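Local structure of siderophore periplasmic binding protein (5DH0) at residues R44-E49 / I60-I66; Q103-I107 / L126-P131; I210-L214 / V298-I302; I247-A253 / V281-S287. The protein probably binds an iron-loaded siderophore of the fuscachelin type on the outer side of the membrane and delivers it for uptake. All coordinates share one frame; numbering follows the deposited sequence.

In the fold
The four contacts sample the two lobes that class III periplasmic binding proteins join by a long helix. Contacts 1 and 2 lie in one lobe, on neighbouring strands of the same parallel sheet, and touch where Asp105 accepts a hydrogen bond from the backbone N of Arg44. Contacts 3 and 4 belong to the other lobe, about 30 Å and 28 Å from contact 1 between centres, and meet where Gln301 accepts a hydrogen bond from the backbone N of Arg285. Contact 3 is wholly buried and purely apolar; the other three are partly buried. Contacts 1 and 4 pair parallel strands, so backbone bonds run alongside their packing, and both take in water. Contact 2 sets a loop against a strand with a single backbone bond.

Contact 1: R44-E49 / I60-I66; sequences RIVALE and IEPVGVI
Val63 presses its CG1 methyl onto the flat guanidinium of Arg44, centred over one face and 3.7 Å from Arg44 CZ. A bend about the arginine's CG-CD bond (chi3 112°) brings the guanidinium face over this methyl, the two side chains crossing at about a right angle, and NH1 is held in turn by the carbonyl of Gln103. The other valine methyl, CG2, leans on the backbone of Ile45, 3.5 Å from its O, and extends to Val46 CG2 at 4.0 Å. With an alanine here both methyls go, and the guanidinium would probably lose the support under its face and be freer to turn, while a gap opened beside Val46.

These knobs decorate a beta-alpha-beta crossover, in which helix 52-57 carries the chain from strand 45-47 to its parallel neighbour 64-66, the two axes only 11° apart. Ala47 is gripped at both ends: its N donates to Gly64 O, and its O receives the N-H of Ile66. Two residues earlier Ile45 O takes the N-H of Val63 at 2.8 Å, tilted 31° from the carbonyl plane.

On the helix side Ile45 CD1 fits the notch between two branches of Ile60, 3.7 Å from its CD1 and 3.8 Å from its CG2, the two side chains again crossing squarely. Nearby a water links Ile45 N to Glu61 O. At the far end Ile66 CD1 lies alongside the stem of Glu49, 4.0 Å from its CB, and the glutamate runs on past it to a salt bridge with Arg112.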
loop_
_atom_site.group_PDB
_atom_site.type_symbol
_atom_site.label_atom_id
_atom_site.label_comp_id
_atom_site.label_asym_id
_atom_site.label_seq_id
_atom_site.Cartn_x
_atom_site.Cartn_y
_atom_site.Cartn_z
ATOM N N ARG A 44 -43.920 -21.696 13.500
ATOM C CA ARG A 44 -44.279 -21.081 12.238
ATOM C C ARG A 44 -43.603 -19.734 12.096
ATOM O O ARG A 44 -44.153 -18.713 12.528
ATOM C CB ARG A 44 -45.795 -20.918 12.126
ATOM C CG ARG A 44 -46.581 -22.178 12.372
ATOM C CD ARG A 44 -47.975 -22.030 11.819
ATOM N NE ARG A 44 -48.107 -22.923 10.684
ATOM C CZ ARG A 44 -48.516 -22.560 9.484
ATOM N NH1 ARG A 44 -48.860 -21.309 9.233
ATOM N NH2 ARG A 44 -48.571 -23.462 8.536
ATOM N N ILE A 45 -42.424 -19.726 11.486
ATOM C CA ILE A 45 -41.610 -18.516 11.441
ATOM C C ILE A 45 -41.702 -17.824 10.078
ATOM O O ILE A 45 -41.536 -18.470 9.036
ATOM C CB ILE A 45 -40.141 -18.860 11.780
ATOM C CG1 ILE A 45 -40.074 -19.382 13.213
ATOM C CG2 ILE A 45 -39.220 -17.650 11.606
ATOM C CD1 ILE A 45 -38.853 -20.190 13.529
ATOM N N VAL A 46 -41.999 -16.524 10.082
ATOM C CA VAL A 46 -41.813 -15.710 8.875
ATOM C C VAL A 46 -40.449 -15.030 8.935
ATOM O O VAL A 46 -40.178 -14.234 9.835
ATOM C CB VAL A 46 -42.909 -14.647 8.692
ATOM C CG1 VAL A 46 -42.467 -13.592 7.676
ATOM C CG2 VAL A 46 -44.192 -15.298 8.223
ATOM N N ALA A 47 -39.589 -15.373 7.984
ATOM C CA ALA A 47 -38.259 -14.781 7.889
ATOM C C ALA A 47 -38.262 -13.591 6.943
ATOM O O ALA A 47 -38.331 -13.755 5.728
ATOM C CB ALA A 47 -37.241 -15.823 7.419
ATOM N N LEU A 48 -38.203 -12.387 7.494
ATOM C CA LEU A 48 -37.956 -11.223 6.659
ATOM C C LEU A 48 -36.448 -11.139 6.411
ATOM O O LEU A 48 -35.721 -12.125 6.641
ATOM C CB LEU A 48 -38.503 -9.955 7.304
ATOM C CG LEU A 48 -40.001 -10.086 7.596
ATOM C CD1 LEU A 48 -40.553 -8.848 8.260
ATOM C CD2 LEU A 48 -40.780 -10.415 6.335
ATOM N N GLU A 49 -35.978 -9.985 5.940
ATOM C CA GLU A 49 -34.578 -9.866 5.536
ATOM C C GLU A 49 -33.621 -10.252 6.672
ATOM O O GLU A 49 -33.844 -9.891 7.831
ATOM C CB GLU A 49 -34.258 -8.451 5.041
ATOM C CG GLU A 49 -32.948 -8.398 4.260
ATOM C CD GLU A 49 -32.473 -6.988 3.958
ATOM O OE1 GLU A 49 -32.669 -6.096 4.823
ATOM O OE2 GLU A 49 -31.885 -6.787 2.860
ATOM N N ILE A 60 -34.980 -25.017 10.181
ATOM C CA ILE A 60 -36.403 -24.703 10.268
ATOM C C ILE A 60 -36.987 -24.354 8.901
ATOM O O ILE A 60 -36.385 -23.599 8.152
ATOM C CB ILE A 60 -36.648 -23.531 11.236
ATOM C CG1 ILE A 60 -36.370 -23.962 12.671
ATOM C CG2 ILE A 60 -38.053 -22.970 11.084
ATOM C CD1 ILE A 60 -36.222 -22.797 13.609
ATOM N N GLU A 61 -38.144 -24.913 8.567
ATOM C CA GLU A 61 -38.858 -24.504 7.356
ATOM C C GLU A 61 -39.774 -23.321 7.674
ATOM O O GLU A 61 -40.778 -23.469 8.386
ATOM C CB GLU A 61 -39.677 -25.656 6.779
ATOM C CG GLU A 61 -38.864 -26.866 6.340
ATOM C CD GLU A 61 -39.713 -27.915 5.617
ATOM O OE1 GLU A 61 -40.538 -27.544 4.747
ATOM O OE2 GLU A 61 -39.557 -29.116 5.920
ATOM N N PRO A 62 -39.429 -22.136 7.153
ATOM C CA PRO A 62 -40.207 -20.931 7.460
ATOM C C PRO A 62 -41.534 -21.003 6.749
ATOM O O PRO A 62 -41.608 -21.678 5.719
ATOM C CB PRO A 62 -39.338 -19.796 6.919
ATOM C CG PRO A 62 -38.558 -20.428 5.797
ATOM C CD PRO A 62 -38.384 -21.893 6.142
ATOM N N VAL A 63 -42.566 -20.352 7.275
ATOM C CA VAL A 63 -43.860 -20.360 6.592
ATOM C C VAL A 63 -44.025 -19.182 5.611
ATOM O O VAL A 63 -45.044 -19.082 4.915
ATOM C CB VAL A 63 -45.019 -20.352 7.599
ATOM C CG1 VAL A 63 -45.072 -21.680 8.327
ATOM C CG2 VAL A 63 -44.882 -19.180 8.569
ATOM N N GLY A 64 -43.010 -18.316 5.550
ATOM C CA GLY A 64 -42.974 -17.186 4.634
ATOM C C GLY A 64 -41.582 -16.583 4.597
ATOM O O GLY A 64 -40.911 -16.496 5.625
ATOM N N VAL A 65 -41.124 -16.172 3.423
ATOM C CA VAL A 65 -39.792 -15.574 3.316
ATOM C C VAL A 65 -39.793 -14.324 2.482
ATOM O O VAL A 65 -40.704 -14.093 1.689
ATOM C CB VAL A 65 -38.745 -16.538 2.687
ATOM C CG1 VAL A 65 -38.502 -17.710 3.580
ATOM C CG2 VAL A 65 -39.192 -16.997 1.305
ATOM N N ILE A 66 -38.757 -13.520 2.667
ATOM C CA ILE A 66 -38.450 -12.467 1.720
ATOM C C ILE A 66 -38.040 -13.139 0.419
ATOM O O ILE A 66 -37.399 -14.202 0.439
ATOM C CB ILE A 66 -37.325 -11.530 2.221
ATOM C CG1 ILE A 66 -36.972 -10.500 1.139
ATOM C CG2 ILE A 66 -36.089 -12.330 2.597
ATOM C CD1 ILE A 66 -35.989 -9.451 1.569
HETATM O O HOH W 1 -41.491 -22.083 10.573
#

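Contact 2: Q103-I107 / L126-P131; sequences QPDLI and LEKIAP
Ala130 turns its CB into the bend of the chain at Pro104, 3.5 Å from Pro104 O and 4.0 Å from the ring atom CG. The setting is a beta-alpha-beta unit near the edge of a parallel sheet: strand 106-112, helix 116-126 and strand 132-137, with the loop after the helix folded back on the start of the first strand. Apart from that carbonyl oxygen, the side chains around the alanine methyl are apolar. Ile129 brings its CG2 against CG and CD of Pro104, while Ile107 CD1 comes in from the strand, 4.0 Å from Ala130 CB and 4.2 Å from Leu126 CB. With its CG1 beside the backbone N (chi1 -55°), Ile107 sends this methyl into the loop. Pro131 lays CD 3.4 Å from Asp105 O.

Farther out, Leu126 O shapes the loop by accepting from both Ile129 N and Ala130 N. Helix 96-102 backs the cluster, its Ile99 touching Ile107, Leu126 and Ile129. Asp105 points elsewhere, its carboxylate taking the backbone N-H groups of Gln43 and Arg44 and so tying the bend to the next strand. Back at the contact itself, the carbonyl of Pro131 receives the N-H of Ile107 at 2.9 Å between N and O, almost straight at 175°.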
loop_
_atom_site.group_PDB
_atom_site.type_symbol
_atom_site.label_atom_id
_atom_site.label_comp_id
_atom_site.label_asym_id
_atom_site.label_seq_id
_atom_site.Cartn_x
_atom_site.Cartn_y
_atom_site.Cartn_z
ATOM N N GLN A 103 -49.889 -17.226 8.504
ATOM C CA GLN A 103 -50.204 -17.541 9.908
ATOM C C GLN A 103 -48.979 -17.886 10.764
ATOM O O GLN A 103 -48.855 -19.000 11.277
ATOM C CB GLN A 103 -51.215 -18.688 9.968
ATOM C CG GLN A 103 -52.633 -18.221 9.702
ATOM C CD GLN A 103 -53.604 -19.350 9.448
ATOM O OE1 GLN A 103 -54.672 -19.389 10.056
ATOM N NE2 GLN A 103 -53.258 -20.260 8.533
ATOM N N PRO A 104 -48.067 -16.924 10.922
ATOM C CA PRO A 104 -46.866 -17.187 11.719
ATOM C C PRO A 104 -47.166 -17.149 13.197
ATOM O O PRO A 104 -48.160 -16.543 13.578
ATOM C CB PRO A 104 -45.938 -16.036 11.332
ATOM C CG PRO A 104 -46.886 -14.900 11.052
ATOM C CD PRO A 104 -48.095 -15.545 10.401
ATOM N N ASP A 105 -46.326 -17.777 14.015
ATOM C CA ASP A 105 -46.371 -17.559 15.460
ATOM C C ASP A 105 -45.168 -16.713 15.890
ATOM O O ASP A 105 -45.067 -16.285 17.047
ATOM C CB ASP A 105 -46.409 -18.892 16.230
ATOM C CG ASP A 105 -45.204 -19.787 15.947
ATOM O OD1 ASP A 105 -44.405 -19.476 15.036
ATOM O OD2 ASP A 105 -45.066 -20.832 16.629
ATOM N N LEU A 106 -44.258 -16.483 14.942
ATOM C CA LEU A 106 -43.111 -15.614 15.178
ATOM C C LEU A 106 -42.575 -15.032 13.875
ATOM O O LEU A 106 -42.318 -15.765 12.916
ATOM C CB LEU A 106 -41.999 -16.369 15.894
ATOM C CG LEU A 106 -40.697 -15.588 16.074
ATOM C CD1 LEU A 106 -40.839 -14.423 17.047
ATOM C CD2 LEU A 106 -39.608 -16.522 16.512
ATOM N N ILE A 107 -42.401 -13.714 13.859
ATOM C CA ILE A 107 -41.793 -13.002 12.741
ATOM C C ILE A 107 -40.428 -12.449 13.145
ATOM O O ILE A 107 -40.305 -11.782 14.183
ATOM C CB ILE A 107 -42.685 -11.861 12.281
ATOM C CG1 ILE A 107 -44.077 -12.394 11.948
ATOM C CG2 ILE A 107 -42.071 -11.149 11.089
ATOM C CD1 ILE A 107 -45.130 -11.308 11.873
ATOM N N LEU A 126 -46.993 -5.384 12.450
ATOM C CA LEU A 126 -46.741 -6.820 12.383
ATOM C C LEU A 126 -47.149 -7.563 13.649
ATOM O O LEU A 126 -47.398 -8.766 13.612
ATOM C CB LEU A 126 -45.263 -7.093 12.099
ATOM C CG LEU A 126 -44.750 -6.691 10.717
ATOM C CD1 LEU A 126 -43.240 -6.730 10.695
ATOM C CD2 LEU A 126 -45.305 -7.610 9.661
ATOM N N GLU A 127 -47.215 -6.860 14.772
ATOM C CA GLU A 127 -47.524 -7.535 16.023
ATOM C C GLU A 127 -49.020 -7.704 16.226
ATOM O O GLU A 127 -49.454 -8.392 17.143
ATOM C CB GLU A 127 -46.896 -6.797 17.197
ATOM C CG GLU A 127 -45.609 -7.450 17.624
ATOM C CD GLU A 127 -44.828 -6.620 18.603
ATOM O OE1 GLU A 127 -45.149 -5.416 18.739
ATOM O OE2 GLU A 127 -43.881 -7.173 19.219
ATOM N N LYS A 128 -49.803 -7.089 15.350
ATOM C CA LYS A 128 -51.225 -7.381 15.276
ATOM C C LYS A 128 -51.396 -8.801 14.734
ATOM O O LYS A 128 -52.385 -9.475 15.015
ATOM C CB LYS A 128 -51.948 -6.351 14.402
ATOM C CG LYS A 128 -51.820 -4.932 14.938
ATOM C CD LYS A 128 -52.911 -4.009 14.421
ATOM C CE LYS A 128 -52.596 -3.477 13.034
ATOM N NZ LYS A 128 -53.614 -2.474 12.594
ATOM N N ILE A 129 -50.402 -9.252 13.974
ATOM C CA ILE A 129 -50.393 -10.596 13.414
ATOM C C ILE A 129 -49.721 -11.613 14.332
ATOM O O ILE A 129 -50.282 -12.674 14.607
ATOM C CB ILE A 129 -49.668 -10.637 12.065
ATOM C CG1 ILE A 129 -50.329 -9.694 11.065
ATOM C CG2 ILE A 129 -49.620 -12.073 11.539
ATOM C CD1 ILE A 129 -49.619 -9.654 9.719
ATOM N N ALA A 130 -48.512 -11.295 14.791
ATOM C CA ALA A 130 -47.731 -12.241 15.590
ATOM C C ALA A 130 -46.602 -11.545 16.356
ATOM O O ALA A 130 -46.245 -10.413 16.037
ATOM C CB ALA A 130 -47.166 -13.345 14.684
ATOM N N PRO A 131 -46.045 -12.210 17.377
ATOM C CA PRO A 131 -44.849 -11.639 18.005
ATOM C C PRO A 131 -43.757 -11.329 16.972
ATOM O O PRO A 131 -43.446 -12.166 16.124
ATOM C CB PRO A 131 -44.402 -12.737 18.972
ATOM C CG PRO A 131 -45.647 -13.474 19.294
ATOM C CD PRO A 131 -46.509 -13.426 18.065
#

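Contact 3: I210-L214 / V298-I302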
loop_
_atom_site.group_PDB
_atom_site.type_symbol
_atom_site.label_atom_id
_atom_site.label_comp_id
_atom_site.label_asym_id
_atom_site.label_seq_id
_atom_site.Cartn_x
_atom_site.Cartn_y
_atom_site.Cartn_z
ATOM N N ILE A 210 -13.343 -9.131 6.941
ATOM C CA ILE A 210 -12.752 -10.361 7.462
ATOM C C ILE A 210 -11.256 -10.416 7.209
ATOM O O ILE A 210 -10.489 -10.799 8.094
ATOM C CB ILE A 210 -13.430 -11.606 6.879
ATOM C CG1 ILE A 210 -14.812 -11.743 7.503
ATOM C CG2 ILE A 210 -12.634 -12.852 7.228
ATOM C CD1 ILE A 210 -15.728 -12.601 6.723
ATOM N N LEU A 211 -10.830 -10.006 6.021
ATOM C CA LEU A 211 -9.402 -9.880 5.754
ATOM C C LEU A 211 -8.773 -8.900 6.743
ATOM O O LEU A 211 -7.691 -9.156 7.271
ATOM C CB LEU A 211 -9.149 -9.422 4.321
ATOM C CG LEU A 211 -9.239 -10.522 3.266
ATOM C CD1 LEU A 211 -9.534 -9.918 1.904
ATOM C CD2 LEU A 211 -7.937 -11.307 3.234
ATOM N N HIS A 212 -9.456 -7.787 6.996
ATOM C CA HIS A 212 -8.950 -6.796 7.933
ATOM C C HIS A 212 -8.878 -7.381 9.360
ATOM O O HIS A 212 -7.856 -7.278 10.027
ATOM C CB HIS A 212 -9.821 -5.544 7.899
ATOM C CG HIS A 212 -9.319 -4.428 8.764
ATOM N ND1 HIS A 212 -8.122 -3.779 8.529
ATOM C CD2 HIS A 212 -9.858 -3.836 9.859
ATOM C CE1 HIS A 212 -7.945 -2.840 9.443
ATOM N NE2 HIS A 212 -8.982 -2.857 10.265
ATOM N N THR A 213 -9.956 -8.016 9.805
ATOM C CA THR A 213 -10.010 -8.629 11.128
ATOM C C THR A 213 -8.877 -9.650 11.336
ATOM O O THR A 213 -8.371 -9.828 12.427
ATOM C CB THR A 213 -11.374 -9.297 11.327
ATOM O OG1 THR A 213 -12.395 -8.294 11.252
ATOM C CG2 THR A 213 -11.465 -10.006 12.663
ATOM N N LEU A 214 -8.467 -10.285 10.254
ATOM C CA LEU A 214 -7.418 -11.273 10.274
ATOM C C LEU A 214 -6.043 -10.610 10.335
ATOM O O LEU A 214 -5.033 -11.259 10.610
ATOM C CB LEU A 214 -7.540 -12.136 9.030
ATOM C CG LEU A 214 -6.788 -13.434 8.848
ATOM C CD1 LEU A 214 -7.264 -14.447 9.883
ATOM C CD2 LEU A 214 -7.059 -13.934 7.442
ATOM N N VAL A 298 -15.399 -18.227 4.575
ATOM C CA VAL A 298 -14.476 -17.222 4.048
ATOM C C VAL A 298 -13.034 -17.380 4.579
ATOM O O VAL A 298 -12.082 -17.339 3.793
ATOM C CB VAL A 298 -14.982 -15.793 4.363
ATOM C CG1 VAL A 298 -13.931 -14.766 4.020
ATOM C CG2 VAL A 298 -16.257 -15.520 3.595
ATOM N N LEU A 299 -12.877 -17.547 5.900
ATOM C CA LEU A 299 -11.574 -17.876 6.502
ATOM C C LEU A 299 -10.925 -19.091 5.874
ATOM O O LEU A 299 -9.729 -19.090 5.609
ATOM C CB LEU A 299 -11.712 -18.145 7.996
ATOM C CG LEU A 299 -11.847 -16.919 8.868
ATOM C CD1 LEU A 299 -11.803 -17.342 10.324
ATOM C CD2 LEU A 299 -10.725 -15.950 8.518
ATOM N N ASP A 300 -11.710 -20.144 5.657
ATOM C CA ASP A 300 -11.171 -21.364 5.065
ATOM C C ASP A 300 -10.623 -21.115 3.657
ATOM O O ASP A 300 -9.655 -21.751 3.246
ATOM C CB ASP A 300 -12.232 -22.476 5.043
ATOM N N GLN A 301 -11.222 -20.177 2.927
ATOM C CA GLN A 301 -10.776 -19.882 1.574
ATOM C C GLN A 301 -9.523 -19.012 1.578
ATOM O O GLN A 301 -8.646 -19.168 0.735
ATOM C CB GLN A 301 -11.891 -19.199 0.770
ATOM C CG GLN A 301 -13.084 -20.080 0.403
ATOM C CD GLN A 301 -14.204 -19.271 -0.248
ATOM O OE1 GLN A 301 -14.220 -19.073 -1.460
ATOM N NE2 GLN A 301 -15.138 -18.804 0.559
ATOM N N ILE A 302 -9.442 -18.087 2.525
ATOM C CA ILE A 302 -8.244 -17.278 2.680
ATOM C C ILE A 302 -7.035 -18.126 3.131
ATOM O O ILE A 302 -5.940 -17.980 2.578
ATOM C CB ILE A 302 -8.489 -16.107 3.670
ATOM C CG1 ILE A 302 -9.586 -15.192 3.117
ATOM C CG2 ILE A 302 -7.218 -15.284 3.866
ATOM C CD1 ILE A 302 -10.117 -14.187 4.100
#
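Ile210 faces Val298 and Leu299 where helix 206-213 packs on helix 292-307, inside the second lobe of the class III binding-protein fold. From CB the isoleucine divides. Its CG2 branch, anti to the backbone N, drops between two neighbours, 3.9 Å from Leu299 CD2 and 4.0 Å from Val298 CG1. The other branch starts at CG1, beside the backbone N (chi1 -73°), and carries CD1 past the valine, 3.9 Å from its CG1 and close to its CB. Val298 CG1 therefore meets both branches of the isoleucine. Were Ile210 cut back to an alanine, a gap would probably open over Val298 and Leu299 CD2 would lose the methyl beside it.

One turn on, Leu214 splits its tip, CD1 going to Leu299 CD2 and CD2 to Ile302 CG2, the side chains of Leu214 and Ile302 sliding past each other in opposite directions. Every residue that touches here is buried, and only aliphatic carbon crosses between the helices. Helix 158-178 closes one flank, where Ile175 meets Leu214 and Phe168 meets Leu299. On Ile302, the CD1 methyl ends against Leu211, 3.7 Å from its CD2 and 3.9 Å from its CG.

Contact 4: I247-A253 / V281-S287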
loop_
_atom_site.group_PDB
_atom_site.type_symbol
_atom_site.label_atom_id
_atom_site.label_comp_id
_atom_site.label_asym_id
_atom_site.label_seq_id
_atom_site.Cartn_x
_atom_site.Cartn_y
_atom_site.Cartn_z
ATOM N N ILE A 247 -5.686 -11.348 -5.643
ATOM C CA ILE A 247 -6.970 -10.741 -5.894
ATOM C C ILE A 247 -8.067 -11.775 -5.728
ATOM O O ILE A 247 -8.019 -12.836 -6.341
ATOM C CB ILE A 247 -7.025 -10.133 -7.299
ATOM C CG1 ILE A 247 -6.067 -8.948 -7.397
ATOM C CG2 ILE A 247 -8.437 -9.692 -7.634
ATOM C CD1 ILE A 247 -6.136 -8.240 -8.772
ATOM N N PHE A 248 -9.034 -11.463 -4.871
ATOM C CA PHE A 248 -10.274 -12.228 -4.762
ATOM C C PHE A 248 -11.395 -11.539 -5.544
ATOM O O PHE A 248 -11.495 -10.300 -5.550
ATOM C CB PHE A 248 -10.706 -12.358 -3.303
ATOM C CG PHE A 248 -9.929 -13.358 -2.510
ATOM C CD1 PHE A 248 -10.174 -14.720 -2.650
ATOM C CD2 PHE A 248 -8.986 -12.936 -1.582
ATOM C CE1 PHE A 248 -9.459 -15.651 -1.891
ATOM C CE2 PHE A 248 -8.275 -13.853 -0.817
ATOM C CZ PHE A 248 -8.509 -15.209 -0.972
ATOM N N TYR A 249 -12.248 -12.327 -6.187
ATOM C CA TYR A 249 -13.470 -11.785 -6.779
ATOM C C TYR A 249 -14.677 -12.511 -6.184
ATOM O O TYR A 249 -14.690 -13.726 -6.054
ATOM C CB TYR A 249 -13.453 -11.888 -8.334
ATOM C CG TYR A 249 -13.252 -13.290 -8.901
ATOM C CD1 TYR A 249 -11.977 -13.779 -9.194
ATOM C CD2 TYR A 249 -14.327 -14.125 -9.146
ATOM C CE1 TYR A 249 -11.795 -15.061 -9.702
ATOM C CE2 TYR A 249 -14.142 -15.394 -9.651
ATOM C CZ TYR A 249 -12.882 -15.854 -9.926
ATOM O OH TYR A 249 -12.726 -17.117 -10.426
ATOM N N GLU A 250 -15.703 -11.761 -5.827
ATOM C CA GLU A 250 -16.938 -12.354 -5.327
ATOM C C GLU A 250 -17.610 -13.297 -6.330
ATOM O O GLU A 250 -17.653 -13.025 -7.533
ATOM C CB GLU A 250 -17.899 -11.235 -4.915
ATOM C CG GLU A 250 -17.333 -10.401 -3.752
ATOM C CD GLU A 250 -18.318 -9.384 -3.195
ATOM O OE1 GLU A 250 -19.337 -9.126 -3.891
ATOM O OE2 GLU A 250 -18.073 -8.855 -2.063
ATOM N N THR A 251 -18.113 -14.423 -5.828
ATOM C CA THR A 251 -18.895 -15.363 -6.638
ATOM C C THR A 251 -20.098 -15.815 -5.845
ATOM O O THR A 251 -20.252 -15.420 -4.693
ATOM C CB THR A 251 -18.099 -16.613 -7.037
ATOM O OG1 THR A 251 -17.710 -17.332 -5.854
ATOM C CG2 THR A 251 -16.862 -16.243 -7.849
ATOM N N ASP A 252 -20.938 -16.654 -6.445
ATOM C CA ASP A 252 -22.056 -17.241 -5.709
ATOM C C ASP A 252 -21.594 -18.515 -5.035
ATOM O O ASP A 252 -20.439 -18.897 -5.184
ATOM C CB ASP A 252 -23.262 -17.503 -6.627
ATOM C CG ASP A 252 -23.031 -18.625 -7.652
ATOM O OD1 ASP A 252 -21.957 -19.273 -7.684
ATOM O OD2 ASP A 252 -23.958 -18.845 -8.465
ATOM N N ALA A 253 -22.492 -19.186 -4.322
ATOM C CA ALA A 253 -22.115 -20.382 -3.560
ATOM C C ALA A 253 -21.521 -21.515 -4.416
ATOM O O ALA A 253 -20.849 -22.405 -3.883
ATOM C CB ALA A 253 -23.305 -20.892 -2.787
ATOM N N VAL A 281 -5.419 -14.977 -8.747
ATOM C CA VAL A 281 -6.779 -14.464 -8.767
ATOM C C VAL A 281 -7.702 -15.623 -8.423
ATOM O O VAL A 281 -7.654 -16.664 -9.053
ATOM C CB VAL A 281 -7.135 -13.840 -10.127
ATOM C CG1 VAL A 281 -8.581 -13.343 -10.153
ATOM C CG2 VAL A 281 -6.200 -12.695 -10.418
ATOM N N HIS A 282 -8.520 -15.461 -7.393
ATOM C CA HIS A 282 -9.246 -16.588 -6.830
ATOM C C HIS A 282 -10.675 -16.190 -6.571
ATOM O O HIS A 282 -10.952 -15.048 -6.221
ATOM C CB HIS A 282 -8.597 -17.062 -5.518
ATOM C CG HIS A 282 -7.159 -17.455 -5.660
ATOM N ND1 HIS A 282 -6.763 -18.745 -5.935
ATOM C CD2 HIS A 282 -6.023 -16.719 -5.583
ATOM C CE1 HIS A 282 -5.446 -18.788 -6.022
ATOM N NE2 HIS A 282 -4.972 -17.573 -5.816
ATOM N N PRO A 283 -11.597 -17.129 -6.735
ATOM C CA PRO A 283 -12.980 -16.840 -6.348
ATOM C C PRO A 283 -13.123 -16.786 -4.827
ATOM O O PRO A 283 -12.268 -17.329 -4.116
ATOM C CB PRO A 283 -13.763 -18.015 -6.943
ATOM C CG PRO A 283 -12.759 -19.116 -7.021
ATOM C CD PRO A 283 -11.442 -18.465 -7.328
ATOM N N LEU A 284 -14.179 -16.133 -4.343
ATOM C CA LEU A 284 -14.480 -16.074 -2.916
ATOM C C LEU A 284 -15.982 -16.153 -2.668
ATOM O O LEU A 284 -16.703 -15.210 -2.930
ATOM C CB LEU A 284 -13.927 -14.795 -2.290
ATOM C CG LEU A 284 -14.161 -14.719 -0.780
ATOM C CD1 LEU A 284 -13.352 -15.783 -0.043
ATOM C CD2 LEU A 284 -13.853 -13.327 -0.239
ATOM N N ARG A 285 -16.438 -17.285 -2.159
ATOM C CA ARG A 285 -17.828 -17.492 -1.802
ATOM C C ARG A 285 -18.183 -16.898 -0.429
ATOM O O ARG A 285 -17.315 -16.748 0.438
ATOM C CB ARG A 285 -18.129 -18.988 -1.788
ATOM C CG ARG A 285 -18.003 -19.670 -3.123
ATOM C CD ARG A 285 -17.364 -21.019 -2.923
ATOM N NE ARG A 285 -18.099 -21.782 -1.930
ATOM C CZ ARG A 285 -17.524 -22.460 -0.945
ATOM N NH1 ARG A 285 -16.200 -22.475 -0.830
ATOM N NH2 ARG A 285 -18.279 -23.132 -0.085
ATOM N N TYR A 286 -19.468 -16.594 -0.241
ATOM C CA TYR A 286 -20.015 -16.069 1.010
ATOM C C TYR A 286 -19.259 -14.845 1.498
ATOM O O TYR A 286 -19.136 -14.623 2.698
ATOM C CB TYR A 286 -20.033 -17.155 2.085
ATOM C CG TYR A 286 -21.016 -18.250 1.751
ATOM C CD1 TYR A 286 -22.387 -17.994 1.732
ATOM C CD2 TYR A 286 -20.582 -19.529 1.420
ATOM C CE1 TYR A 286 -23.296 -18.979 1.412
ATOM C CE2 TYR A 286 -21.492 -20.530 1.094
ATOM C CZ TYR A 286 -22.848 -20.250 1.090
ATOM O OH TYR A 286 -23.761 -21.238 0.777
ATOM N N SER A 287 -18.760 -14.067 0.543
ATOM C CA SER A 287 -18.138 -12.775 0.780
ATOM C C SER A 287 -18.950 -11.907 1.729
ATOM O O SER A 287 -18.389 -11.167 2.522
ATOM C CB SER A 287 -17.950 -12.040 -0.558
ATOM O OG SER A 287 -17.509 -10.706 -0.367
HETATM O O HOH W 2 -19.276 -14.031 -2.480
HETATM O O HOH W 3 -21.769 -16.462 -2.410
#
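Tyr249 lays its ring along Pro283, which makes a CH-pi contact: Pro283 CA stands 3.8 Å from the ring centroid, 15° off the normal. A first torsion that puts CG between the backbone N and the carbonyl carbon (chi1 57°) folds the ring this way, and Val281 CG1 meets its edge 3.6 Å from Tyr249 CD1. On the reverse side of the sheet Phe248 brings CD1 to 3.8 Å from Leu284 CB, with Pro283 O in the plane of the phenyl ring at its edge. Under both runs regular parallel pairing, Ile247 O to His282 N, Tyr249 N to His282 O, and Tyr249 O to Leu284 N.

From Thr251 on, the direct bonds grow weak and water takes a larger share. Thr251 N reaches Leu284 O only weakly, as does Arg285 NE to Ala253 O. Two waters fill in: one joins Thr251 O and Leu284 O to Ser287 N, the other Thr251 O to Tyr286 N. The short direct bond at this end is Ser287 OG to Glu250 OE2, 2.6 Å, met from above the carboxylate plane.

Strand 187-193 flanks 246-250 on its other side, with Phe188 and Leu190 against Phe248, while helix 292-307 packs on Phe248 and Leu284 through Val305 and Gln301. Helix 274-277 lies by Ile247 and Val281, and at the opposite end Tyr286 touches Thr74, a loop residue that probably belongs to the first lobe.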